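Local coordinates for uncharacterized protein Atu2129 (Agrobacterium tumefaciens, PDB 3DNH) that is of unknown function but folds as a CREG-like beta-barrel protein related to pyridoxamine 5'-phosphate oxidases, a family of the FMN-binding clan, at residues A[87-93]-A[107-113]; A[150-154]-A[167-172]; A[39-44]-A[56-61]; A[80-84]-A[144-148]. One frame throughout, in Å; residues are numbered along the deposited sequence.

Contact 1 (A[87-93]-A[107-113]); sequences ARISVTL and LTLVGRA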
loop_
_atom_site.group_PDB
_atom_site.type_symbol
_atom_site.label_atom_id
_atom_site.label_comp_id
_atom_site.label_asym_id
_atom_site.label_seq_id
_atom_site.Cartn_x
_atom_site.Cartn_y
_atom_site.Cartn_z
ATOM N N ALA A 87 4.268 12.391 17.071
ATOM C CA ALA A 87 4.669 12.597 15.669
ATOM C C ALA A 87 5.458 11.434 15.047
ATOM O O ALA A 87 5.775 11.492 13.873
ATOM C CB ALA A 87 5.450 13.939 15.507
ATOM N N ARG A 88 5.787 10.396 15.819
ATOM C CA ARG A 88 6.527 9.244 15.295
ATOM C C ARG A 88 5.663 8.459 14.302
ATOM O O ARG A 88 4.543 8.015 14.632
ATOM C CB ARG A 88 7.009 8.329 16.421
ATOM C CG ARG A 88 8.015 9.005 17.327
ATOM C CD ARG A 88 8.446 8.067 18.414
ATOM N NE ARG A 88 7.373 7.814 19.354
ATOM C CZ ARG A 88 7.449 6.954 20.367
ATOM N NH1 ARG A 88 6.417 6.818 21.171
ATOM N NH2 ARG A 88 8.548 6.233 20.575
ATOM N N ILE A 89 6.165 8.343 13.075
ATOM C CA ILE A 89 5.445 7.674 11.968
ATOM C C ILE A 89 6.372 6.758 11.183
ATOM O O ILE A 89 7.604 6.848 11.308
ATOM C CB ILE A 89 4.782 8.689 10.965
ATOM C CG1 ILE A 89 5.799 9.571 10.212
ATOM C CG2 ILE A 89 3.758 9.588 11.712
ATOM C CD1 ILE A 89 5.181 10.254 8.913
ATOM N N SER A 90 5.774 5.876 10.370
ATOM C CA SER A 90 6.513 5.094 9.392
ATOM C C SER A 90 5.745 5.118 8.068
ATOM O O SER A 90 4.517 5.091 8.072
ATOM C CB SER A 90 6.702 3.648 9.871
ATOM O OG SER A 90 7.459 2.883 8.932
ATOM N N VAL A 91 6.460 5.150 6.938
ATOM C CA VAL A 91 5.802 5.024 5.619
ATOM C C VAL A 91 6.480 3.937 4.814
ATOM O O VAL A 91 7.679 3.710 4.985
ATOM C CB VAL A 91 5.811 6.351 4.785
ATOM C CG1 VAL A 91 5.117 7.451 5.519
ATOM C CG2 VAL A 91 7.254 6.791 4.463
ATOM N N THR A 92 5.705 3.230 4.000
ATOM C CA THR A 92 6.292 2.306 3.047
ATOM C C THR A 92 5.850 2.740 1.679
ATOM O O THR A 92 4.667 2.863 1.404
ATOM C CB THR A 92 5.970 0.838 3.321
ATOM O OG1 THR A 92 6.481 0.506 4.621
ATOM C CG2 THR A 92 6.627 -0.126 2.240
ATOM N N LEU A 93 6.848 2.997 0.844
ATOM C CA LEU A 93 6.644 3.338 -0.531
ATOM C C LEU A 93 6.953 2.139 -1.412
ATOM O O LEU A 93 7.945 1.428 -1.195
ATOM C CB LEU A 93 7.527 4.519 -0.875
ATOM C CG LEU A 93 7.007 5.893 -0.461
ATOM C CD1 LEU A 93 6.923 6.031 1.058
ATOM C CD2 LEU A 93 7.996 6.958 -1.007
ATOM N N LEU A 107 10.316 0.425 0.085
ATOM C CA LEU A 107 11.128 1.346 0.842
ATOM C C LEU A 107 10.392 1.776 2.097
ATOM O O LEU A 107 9.306 2.365 2.011
ATOM C CB LEU A 107 11.547 2.529 -0.048
ATOM C CG LEU A 107 12.166 3.731 0.641
ATOM C CD1 LEU A 107 13.616 3.371 1.035
ATOM C CD2 LEU A 107 12.131 4.922 -0.273
ATOM N N THR A 108 10.954 1.434 3.260
ATOM C CA THR A 108 10.379 1.882 4.525
ATOM C C THR A 108 11.194 3.042 5.099
ATOM O O THR A 108 12.406 2.938 5.245
ATOM C CB THR A 108 10.240 0.717 5.551
ATOM O OG1 THR A 108 9.376 -0.274 4.998
ATOM C CG2 THR A 108 9.618 1.218 6.844
ATOM N N LEU A 109 10.509 4.149 5.405
ATOM C CA LEU A 109 11.131 5.326 5.997
ATOM C C LEU A 109 10.469 5.586 7.340
ATOM O O LEU A 109 9.250 5.728 7.417
ATOM C CB LEU A 109 10.999 6.546 5.071
ATOM C CG LEU A 109 11.399 6.383 3.584
ATOM C CD1 LEU A 109 10.959 7.614 2.802
ATOM C CD2 LEU A 109 12.921 6.219 3.447
ATOM N N VAL A 110 11.284 5.602 8.396
ATOM C CA VAL A 110 10.810 5.831 9.747
ATOM C C VAL A 110 11.272 7.205 10.211
ATOM O O VAL A 110 12.426 7.545 10.030
ATOM C CB VAL A 110 11.287 4.703 10.679
ATOM C CG1 VAL A 110 10.880 4.970 12.124
ATOM C CG2 VAL A 110 10.772 3.356 10.170
ATOM N N GLY A 111 10.381 7.993 10.817
ATOM C CA GLY A 111 10.794 9.306 11.356
ATOM C C GLY A 111 9.674 10.088 12.003
ATOM O O GLY A 111 8.809 9.503 12.657
ATOM N N ARG A 112 9.699 11.414 11.847
ATOM C CA ARG A 112 8.654 12.278 12.429
ATOM C C ARG A 112 7.847 13.017 11.376
ATOM O O ARG A 112 8.367 13.386 10.328
ATOM C CB ARG A 112 9.224 13.236 13.486
ATOM C CG ARG A 112 9.653 12.516 14.758
ATOM C CD ARG A 112 10.459 13.379 15.708
ATOM N NE ARG A 112 10.849 12.540 16.840
ATOM C CZ ARG A 112 10.068 12.243 17.883
ATOM N NH1 ARG A 112 10.526 11.418 18.820
ATOM N NH2 ARG A 112 8.844 12.763 18.001
ATOM N N ALA A 113 6.542 13.145 11.636
ATOM C CA ALA A 113 5.644 13.927 10.812
ATOM C C ALA A 113 5.699 15.360 11.302
ATOM O O ALA A 113 5.102 15.687 12.353
ATOM C CB ALA A 113 4.243 13.398 10.950
#
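Two neighbouring antiparallel strands of the six-stranded barrel, 88-93 and 106-115, pair here in a buried part of the dimer. Their backbones exchange seven hydrogen bonds. Ile89 N reaches Gly111 O at 2.9 Å and Gly111 N returns to Ile89 O at 3.0 Å; Val91 with Leu109 and Leu93 with Leu107 form the next hydrogen-bonded pairs, with Leu93 N to Leu107 O at 2.8 Å. Just before the strand, Ala87 O accepts from Ala113 N at 2.9 Å. The segment axes make an angle of 133°, well short of 180°, which reflects the strong twist and coil of a closed barrel. One face of the pair carries Ile89, Val91, Leu93, Leu107 and Leu109; Val91 CG2 packs on Leu109 CB at 3.8 Å, and Ile89 CD1 reaches Ala113 CB at 3.9 Å past Gly111, which offers no side chain. Leu107 and Leu93 extend this apolar layer to helix 28-38. The other face bears Ser90, Thr92, Thr108, Val110 and the two arginines. Arg88 CG lies over the Arg112 guanidinium, 3.8 Å from Arg112 NH1, while the Arg88 guanidinium forms a salt bridge with Asp86 and makes a cation-pi contact with Tyr53 of the second subunit. Ser90, Thr92 and Thr108 all hydrogen-bond to Thr56 of that subunit. The apolar face thus serves the protein interior, whereas the hydroxyl-bearing face is committed to dimer assembly.

Contact 2 (A[150-154]-A[167-172]); sequences RTEGV and ITPADL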
loop_
_atom_site.group_PDB
_atom_site.type_symbol
_atom_site.label_atom_id
_atom_site.label_comp_id
_atom_site.label_asym_id
_atom_site.label_seq_id
_atom_site.Cartn_x
_atom_site.Cartn_y
_atom_site.Cartn_z
ATOM N N ARG A 150 10.202 13.781 8.341
ATOM C CA ARG A 150 11.578 13.921 8.766
ATOM C C ARG A 150 12.138 12.512 8.912
ATOM O O ARG A 150 11.842 11.839 9.887
ATOM C CB ARG A 150 11.648 14.630 10.115
ATOM C CG ARG A 150 13.021 15.173 10.411
ATOM C CD ARG A 150 13.220 15.635 11.846
ATOM N NE ARG A 150 12.022 16.161 12.505
ATOM C CZ ARG A 150 11.901 16.303 13.823
ATOM N NH1 ARG A 150 12.897 15.964 14.617
ATOM N NH2 ARG A 150 10.788 16.784 14.364
ATOM N N THR A 151 12.930 12.061 7.946
ATOM C CA THR A 151 13.363 10.653 7.908
ATOM C C THR A 151 14.485 10.449 8.919
ATOM O O THR A 151 15.474 11.213 8.917
ATOM C CB THR A 151 13.842 10.251 6.497
ATOM O OG1 THR A 151 12.720 10.279 5.591
ATOM C CG2 THR A 151 14.423 8.836 6.496
ATOM N N GLU A 152 14.343 9.424 9.772
ATOM C CA GLU A 152 15.359 9.108 10.750
ATOM C C GLU A 152 15.969 7.726 10.531
ATOM O O GLU A 152 17.036 7.426 11.053
ATOM C CB GLU A 152 14.798 9.220 12.181
ATOM C CG GLU A 152 14.274 10.587 12.505
ATOM C CD GLU A 152 13.744 10.685 13.897
ATOM O OE1 GLU A 152 12.605 10.261 14.148
ATOM O OE2 GLU A 152 14.466 11.213 14.749
ATOM N N GLY A 153 15.301 6.881 9.759
ATOM C CA GLY A 153 15.812 5.539 9.533
ATOM C C GLY A 153 15.186 4.993 8.294
ATOM O O GLY A 153 14.056 5.378 7.935
ATOM N N VAL A 154 15.921 4.129 7.608
ATOM C CA VAL A 154 15.544 3.692 6.243
ATOM C C VAL A 154 15.740 2.192 6.165
ATOM O O VAL A 154 16.771 1.677 6.623
ATOM C CB VAL A 154 16.488 4.311 5.171
ATOM C CG1 VAL A 154 16.155 3.815 3.721
ATOM C CG2 VAL A 154 16.461 5.789 5.242
ATOM N N ILE A 167 21.541 1.473 4.371
ATOM C CA ILE A 167 21.283 2.835 3.884
ATOM C C ILE A 167 20.874 3.801 4.996
ATOM O O ILE A 167 20.131 3.447 5.909
ATOM C CB ILE A 167 20.111 2.841 2.861
ATOM C CG1 ILE A 167 20.351 1.858 1.730
ATOM C CG2 ILE A 167 19.833 4.269 2.317
ATOM C CD1 ILE A 167 19.128 1.723 0.839
ATOM N N THR A 168 21.333 5.038 4.858
ATOM C CA THR A 168 21.075 6.127 5.785
ATOM C C THR A 168 20.100 7.162 5.186
ATOM O O THR A 168 20.016 7.281 3.962
ATOM C CB THR A 168 22.412 6.840 6.066
ATOM O OG1 THR A 168 22.215 7.910 6.996
ATOM C CG2 THR A 168 22.983 7.415 4.787
ATOM N N PRO A 169 19.384 7.927 6.047
ATOM C CA PRO A 169 18.586 9.060 5.590
ATOM C C PRO A 169 19.314 10.000 4.616
ATOM O O PRO A 169 18.724 10.415 3.618
ATOM C CB PRO A 169 18.235 9.768 6.899
ATOM C CG PRO A 169 18.070 8.637 7.852
ATOM C CD PRO A 169 19.240 7.738 7.508
ATOM N N ALA A 170 20.585 10.307 4.897
ATOM C CA ALA A 170 21.422 11.146 4.032
ATOM C C ALA A 170 21.579 10.575 2.634
ATOM O O ALA A 170 21.672 11.334 1.667
ATOM C CB ALA A 170 22.830 11.353 4.666
ATOM N N ASP A 171 21.633 9.241 2.535
ATOM C CA ASP A 171 21.786 8.558 1.244
ATOM C C ASP A 171 20.597 8.829 0.332
ATOM O O ASP A 171 20.716 8.814 -0.881
ATOM C CB ASP A 171 21.881 7.041 1.422
ATOM C CG ASP A 171 23.267 6.567 1.815
ATOM O OD1 ASP A 171 24.272 7.298 1.633
ATOM O OD2 ASP A 171 23.338 5.434 2.332
ATOM N N LEU A 172 19.432 9.043 0.926
ATOM C CA LEU A 172 18.250 9.252 0.122
ATOM C C LEU A 172 18.088 10.687 -0.334
ATOM O O LEU A 172 17.411 10.935 -1.344
ATOM C CB LEU A 172 16.986 8.811 0.858
ATOM C CG LEU A 172 16.904 7.370 1.309
ATOM C CD1 LEU A 172 15.446 7.139 1.697
ATOM C CD2 LEU A 172 17.322 6.431 0.201
HETATM O O HOH W 1 18.734 3.618 8.587
#
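Pro169 lays its ring against the backbone of strand 144-157 where that strand bulges: Pro169 CG lies 3.5 Å from Glu152 C and 3.8 Å from Gly153 N, and it meets Thr151 CG2 at 3.9 Å. Glu152 and Gly153 both face Val110 on the adjacent strand, which makes this a classic beta bulge. The side chain of Glu152 starts out away from the turn, and its carboxylate hydrogen-bonds Tyr53 of the second subunit. Past the bulge, Val154 points toward the other segment and fills the space under it. Its CG2 is 3.9 Å from Leu172 CD1 and 4.1 Å from Pro169 CD, while Val154 CG1 touches Ile167 CG2 at 4.0 Å. The direct contact is therefore apolar, supplemented by one water that accepts from Val154 N at 3.0 Å and donates to Ile167 O at 3.0 Å. A short, weakly bonded helical turn spans about 169-172; Thr168 N donates to Asp171 OD2 at 3.2 Å, tying Thr168 to the turn. The turn lies over the barrel wall, with Leu172 packing on Leu109 of strand 106-115, and both Leu172 and Ile167 resting on Ala32 of helix 28-38.

Contact 3 (A[39-44]-A[56-61]); sequences SRTAAL and TTATNI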
loop_
_atom_site.group_PDB
_atom_site.type_symbol
_atom_site.label_atom_id
_atom_site.label_comp_id
_atom_site.label_asym_id
_atom_site.label_seq_id
_atom_site.Cartn_x
_atom_site.Cartn_y
_atom_site.Cartn_z
ATOM N N SER A 39 7.127 6.526 -6.454
ATOM C CA SER A 39 5.953 5.906 -5.778
ATOM C C SER A 39 4.857 6.928 -5.475
ATOM O O SER A 39 5.124 7.921 -4.802
ATOM C CB SER A 39 6.388 5.143 -4.497
ATOM O OG SER A 39 7.407 4.183 -4.840
ATOM N N ARG A 40 3.634 6.690 -5.977
ATOM C CA ARG A 40 2.460 7.541 -5.649
ATOM C C ARG A 40 1.841 7.212 -4.293
ATOM O O ARG A 40 1.583 8.096 -3.490
ATOM C CB ARG A 40 1.337 7.475 -6.714
ATOM C CG ARG A 40 1.444 8.532 -7.850
ATOM C CD ARG A 40 0.137 8.527 -8.811
ATOM N NE ARG A 40 -0.022 9.806 -9.511
ATOM C CZ ARG A 40 0.354 10.026 -10.763
ATOM N NH1 ARG A 40 0.165 11.220 -11.315
ATOM N NH2 ARG A 40 0.874 9.036 -11.495
ATOM N N THR A 41 1.584 5.933 -4.050
ATOM C CA THR A 41 0.873 5.528 -2.855
ATOM C C THR A 41 1.839 5.006 -1.803
ATOM O O THR A 41 2.825 4.344 -2.127
ATOM C CB THR A 41 -0.220 4.496 -3.164
ATOM O OG1 THR A 41 -1.077 5.019 -4.188
ATOM C CG2 THR A 41 -1.084 4.229 -1.926
ATOM N N ALA A 42 1.561 5.386 -0.556
ATOM C CA ALA A 42 2.339 5.022 0.603
ATOM C C ALA A 42 1.432 4.463 1.712
ATOM O O ALA A 42 0.343 4.955 1.921
ATOM C CB ALA A 42 3.055 6.256 1.132
ATOM N N ALA A 43 1.894 3.414 2.378
ATOM C CA ALA A 43 1.365 3.013 3.650
ATOM C C ALA A 43 1.897 4.005 4.687
ATOM O O ALA A 43 3.043 4.448 4.625
ATOM C CB ALA A 43 1.840 1.595 3.959
ATOM N N LEU A 44 1.043 4.394 5.631
ATOM C CA LEU A 44 1.393 5.358 6.656
ATOM C C LEU A 44 0.942 4.721 7.954
ATOM O O LEU A 44 -0.253 4.353 8.087
ATOM C CB LEU A 44 0.541 6.630 6.483
ATOM C CG LEU A 44 0.952 7.987 7.083
ATOM C CD1 LEU A 44 -0.272 8.826 7.533
ATOM C CD2 LEU A 44 2.053 7.962 8.147
ATOM N N THR A 56 -2.791 2.250 10.832
ATOM C CA THR A 56 -2.352 2.431 9.462
ATOM C C THR A 56 -3.399 3.082 8.576
ATOM O O THR A 56 -4.622 2.949 8.812
ATOM C CB THR A 56 -1.916 1.099 8.822
ATOM O OG1 THR A 56 -2.951 0.125 9.001
ATOM C CG2 THR A 56 -0.661 0.602 9.446
ATOM N N THR A 57 -2.921 3.768 7.537
ATOM C CA THR A 57 -3.778 4.196 6.413
ATOM C C THR A 57 -2.989 4.129 5.108
ATOM O O THR A 57 -1.813 3.752 5.124
ATOM C CB THR A 57 -4.463 5.618 6.656
ATOM O OG1 THR A 57 -5.467 5.839 5.655
ATOM C CG2 THR A 57 -3.451 6.776 6.635
ATOM N N ALA A 58 -3.643 4.445 3.992
ATOM C CA ALA A 58 -2.989 4.674 2.712
ATOM C C ALA A 58 -3.109 6.150 2.328
ATOM O O ALA A 58 -4.170 6.759 2.506
ATOM C CB ALA A 58 -3.584 3.787 1.605
ATOM N N THR A 59 -2.036 6.712 1.782
ATOM C CA THR A 59 -2.052 8.132 1.403
ATOM C C THR A 59 -1.206 8.371 0.147
ATOM O O THR A 59 -0.511 7.459 -0.296
ATOM C CB THR A 59 -1.611 9.036 2.602
ATOM O OG1 THR A 59 -2.069 10.377 2.398
ATOM C CG2 THR A 59 -0.079 8.980 2.883
ATOM N N ASN A 60 -1.304 9.577 -0.417
ATOM C CA ASN A 60 -0.552 9.944 -1.607
ATOM C C ASN A 60 0.730 10.668 -1.179
ATOM O O ASN A 60 0.722 11.469 -0.242
ATOM C CB ASN A 60 -1.372 10.914 -2.466
ATOM C CG ASN A 60 -2.745 10.376 -2.864
ATOM O OD1 ASN A 60 -2.903 9.214 -3.275
ATOM N ND2 ASN A 60 -3.745 11.273 -2.856
ATOM N N ILE A 61 1.794 10.478 -1.932
ATOM C CA ILE A 61 3.124 11.044 -1.621
ATOM C C ILE A 61 3.527 12.153 -2.591
ATOM O O ILE A 61 3.560 11.943 -3.851
ATOM C CB ILE A 61 4.186 9.889 -1.680
ATOM C CG1 ILE A 61 4.017 8.977 -0.453
ATOM C CG2 ILE A 61 5.628 10.420 -1.691
ATOM C CD1 ILE A 61 4.220 9.694 0.912
HETATM O O HOH W 2 -1.911 7.528 -4.912
#
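Five backbone hydrogen bonds join segments 39-44 and 56-61. The shortest runs from Thr57 N to Leu44 O at 2.8 Å, answered by Leu44 N to Thr57 O at 3.0 Å; Ala42 and Thr59 form the second reciprocal pair, with Ala42 N to Thr59 O at 2.9 Å, and Ile61 N donates to Arg40 O at 2.9 Å. At the non-hydrogen-bonded pair Thr41-Asn60, a water bridges the side chains, 2.7 Å from Thr41 OG1 and donating to Asn60 OD1 at 2.6 Å. Asn60 is also bonded to Asp100 and Ala101 of the second subunit. The two strands are the arms of a beta hairpin, the first two strands of the barrel in chain order, and their segment axes lie at 154°. On one face Ala42 CB presses against Ile61 CG1 at 3.3 Å, a tight fit that the small alanine permits, and Leu44 CD1 meets Thr57 CG2 at 3.9 Å. Leu44 continues onto Ile89 and Val91 of the adjoining strand. The face of Thr41, Ala43 and Ala58 turns to the second subunit: Thr41 and Ala58 pack on its Phe96, and Ala43 on its own counterpart there. Thr56, at the end of the segment, hydrogen-bonds Ser90, Thr92 and Thr108 of the same neighbour.

Contact 4 (A[80-84]-A[144-148]); sequences ARNME and TRLYR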
loop_
_atom_site.group_PDB
_atom_site.type_symbol
_atom_site.label_atom_id
_atom_site.label_comp_id
_atom_site.label_asym_id
_atom_site.label_seq_id
_atom_site.Cartn_x
_atom_site.Cartn_y
_atom_site.Cartn_z
ATOM N N ALA A 80 -4.463 11.792 11.510
ATOM C CA ALA A 80 -4.211 13.210 11.846
ATOM C C ALA A 80 -4.168 13.416 13.353
ATOM O O ALA A 80 -3.193 13.999 13.870
ATOM C CB ALA A 80 -5.250 14.126 11.224
ATOM N N ARG A 81 -5.219 12.937 14.049
ATOM C CA ARG A 81 -5.299 12.970 15.495
ATOM C C ARG A 81 -4.062 12.332 16.109
ATOM O O ARG A 81 -3.436 12.932 17.002
ATOM C CB ARG A 81 -6.563 12.238 16.002
ATOM C CG ARG A 81 -6.993 12.493 17.498
ATOM C CD ARG A 81 -6.300 11.571 18.536
ATOM N NE ARG A 81 -6.258 10.166 18.080
ATOM C CZ ARG A 81 -7.259 9.307 18.189
ATOM N NH1 ARG A 81 -8.407 9.679 18.767
ATOM N NH2 ARG A 81 -7.117 8.069 17.730
ATOM N N ASN A 82 -3.740 11.110 15.670
ATOM C CA ASN A 82 -2.626 10.357 16.270
ATOM C C ASN A 82 -1.344 11.165 16.175
ATOM O O ASN A 82 -0.628 11.336 17.180
ATOM C CB ASN A 82 -2.446 8.971 15.628
ATOM C CG ASN A 82 -3.570 8.013 15.969
ATOM O OD1 ASN A 82 -4.326 8.256 16.897
ATOM N ND2 ASN A 82 -3.706 6.925 15.193
HETATM N N MSE A 83 -1.099 11.703 14.981
HETATM C CA MSE A 83 0.056 12.549 14.714
HETATM C C MSE A 83 0.115 13.849 15.546
HETATM O O MSE A 83 1.200 14.290 15.894
HETATM C CB MSE A 83 0.159 12.847 13.214
HETATM C CG MSE A 83 0.591 11.631 12.394
HETATM SE SE MSE A 83 0.895 12.008 10.496
HETATM C CE MSE A 83 -0.984 12.267 9.888
ATOM N N GLU A 84 -1.039 14.437 15.888
ATOM C CA GLU A 84 -1.078 15.542 16.882
ATOM C C GLU A 84 -0.506 15.066 18.212
ATOM O O GLU A 84 0.336 15.725 18.808
ATOM C CB GLU A 84 -2.506 16.053 17.162
ATOM C CG GLU A 84 -3.055 17.149 16.260
ATOM C CD GLU A 84 -2.017 18.212 15.829
ATOM O OE1 GLU A 84 -1.987 19.313 16.432
ATOM O OE2 GLU A 84 -1.247 17.948 14.858
ATOM N N THR A 144 -7.775 20.836 5.971
ATOM C CA THR A 144 -6.689 20.135 5.274
ATOM C C THR A 144 -5.400 20.361 6.086
ATOM O O THR A 144 -5.123 21.489 6.503
ATOM C CB THR A 144 -6.534 20.573 3.758
ATOM O OG1 THR A 144 -5.869 21.842 3.634
ATOM C CG2 THR A 144 -7.853 20.677 3.054
ATOM N N ARG A 145 -4.655 19.284 6.348
ATOM C CA ARG A 145 -3.363 19.343 7.081
ATOM C C ARG A 145 -2.210 18.819 6.222
ATOM O O ARG A 145 -2.342 17.814 5.543
ATOM C CB ARG A 145 -3.420 18.562 8.390
ATOM C CG ARG A 145 -4.347 19.186 9.425
ATOM C CD ARG A 145 -4.108 18.667 10.813
ATOM N NE ARG A 145 -5.162 19.175 11.685
ATOM C CZ ARG A 145 -5.485 18.648 12.861
ATOM N NH1 ARG A 145 -4.817 17.600 13.332
ATOM N NH2 ARG A 145 -6.477 19.173 13.564
ATOM N N LEU A 146 -1.080 19.498 6.291
ATOM C CA LEU A 146 0.050 19.227 5.418
ATOM C C LEU A 146 1.289 18.867 6.257
ATOM O O LEU A 146 1.637 19.592 7.182
ATOM C CB LEU A 146 0.304 20.500 4.657
ATOM C CG LEU A 146 0.835 20.504 3.244
ATOM C CD1 LEU A 146 0.818 19.130 2.585
ATOM C CD2 LEU A 146 -0.028 21.536 2.499
ATOM N N TYR A 147 1.965 17.773 5.922
ATOM C CA TYR A 147 3.098 17.283 6.750
ATOM C C TYR A 147 4.275 16.906 5.883
ATOM O O TYR A 147 4.069 16.415 4.817
ATOM C CB TYR A 147 2.705 15.996 7.439
ATOM C CG TYR A 147 1.435 16.029 8.231
ATOM C CD1 TYR A 147 1.459 16.178 9.621
ATOM C CD2 TYR A 147 0.209 15.813 7.600
ATOM C CE1 TYR A 147 0.271 16.158 10.368
ATOM C CE2 TYR A 147 -0.938 15.815 8.300
ATOM C CZ TYR A 147 -0.914 15.979 9.685
ATOM O OH TYR A 147 -2.093 15.947 10.342
ATOM N N ARG A 148 5.512 17.077 6.352
ATOM C CA ARG A 148 6.607 16.386 5.664
ATOM C C ARG A 148 7.279 15.383 6.594
ATOM O O ARG A 148 7.270 15.531 7.838
ATOM C CB ARG A 148 7.603 17.361 4.962
ATOM C CG ARG A 148 8.230 18.338 5.884
ATOM C CD ARG A 148 9.392 19.128 5.244
ATOM N NE ARG A 148 8.963 20.085 4.242
ATOM C CZ ARG A 148 8.652 21.364 4.486
ATOM N NH1 ARG A 148 8.690 21.877 5.714
ATOM N NH2 ARG A 148 8.270 22.138 3.488
HETATM O O HOH W 3 -2.144 16.113 12.832
#
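A Met-aromatic contact joins helix 78-85 to barrel strand 144-157. Met83, present as selenomethionine, sits over one face of the Tyr147 ring: its SE is 4.3 Å from the ring centroid and 14° off the normal, and its CE lies 4.0 Å from the centroid as a CH-pi contact. Beside it, a water gathers four polar groups. It donates to Ala80 O at 2.6 Å and Glu84 OE2 at 2.9 Å, and accepts from Tyr147 OH at 2.5 Å and Arg145 NH1 at 3.1 Å. Direct attraction between the charges is weaker, for Glu84 OE2 and Arg145 NH1 are 3.9 Å apart in a long salt bridge with the oxygen well out of the guanidinium plane; Glu84 has a second partner in Arg115. The segment axes come no closer than 11.2 Å, so long side chains and the water span the gap between helix 78-85 and the barrel, with Met83 over the Tyr147 ring as the Met-aromatic motif that joins them.

How the contacts relate
Contacts 1 and 3 are buried strand pairings within the barrel, built on backbone hydrogen bonds, and Thr92 O to Ala43 N, 3.0 Å, stitches them together. They are also complementary across the dimer, where Thr56 of one subunit meets the hydroxyls of contact 1 on the other. Contacts 2 and 4 instead bring helical segments onto strand 144-157 through side chains and a bridging water; their centres stand about 21 Å apart. Contact 2 is only partly buried and mainly apolar, whereas contact 4 mixes a buried aromatic contact with charges near the surface. Met83 of contact 4 also touches Ile89 and Ala113 of contact 1 and Leu44 of contact 3.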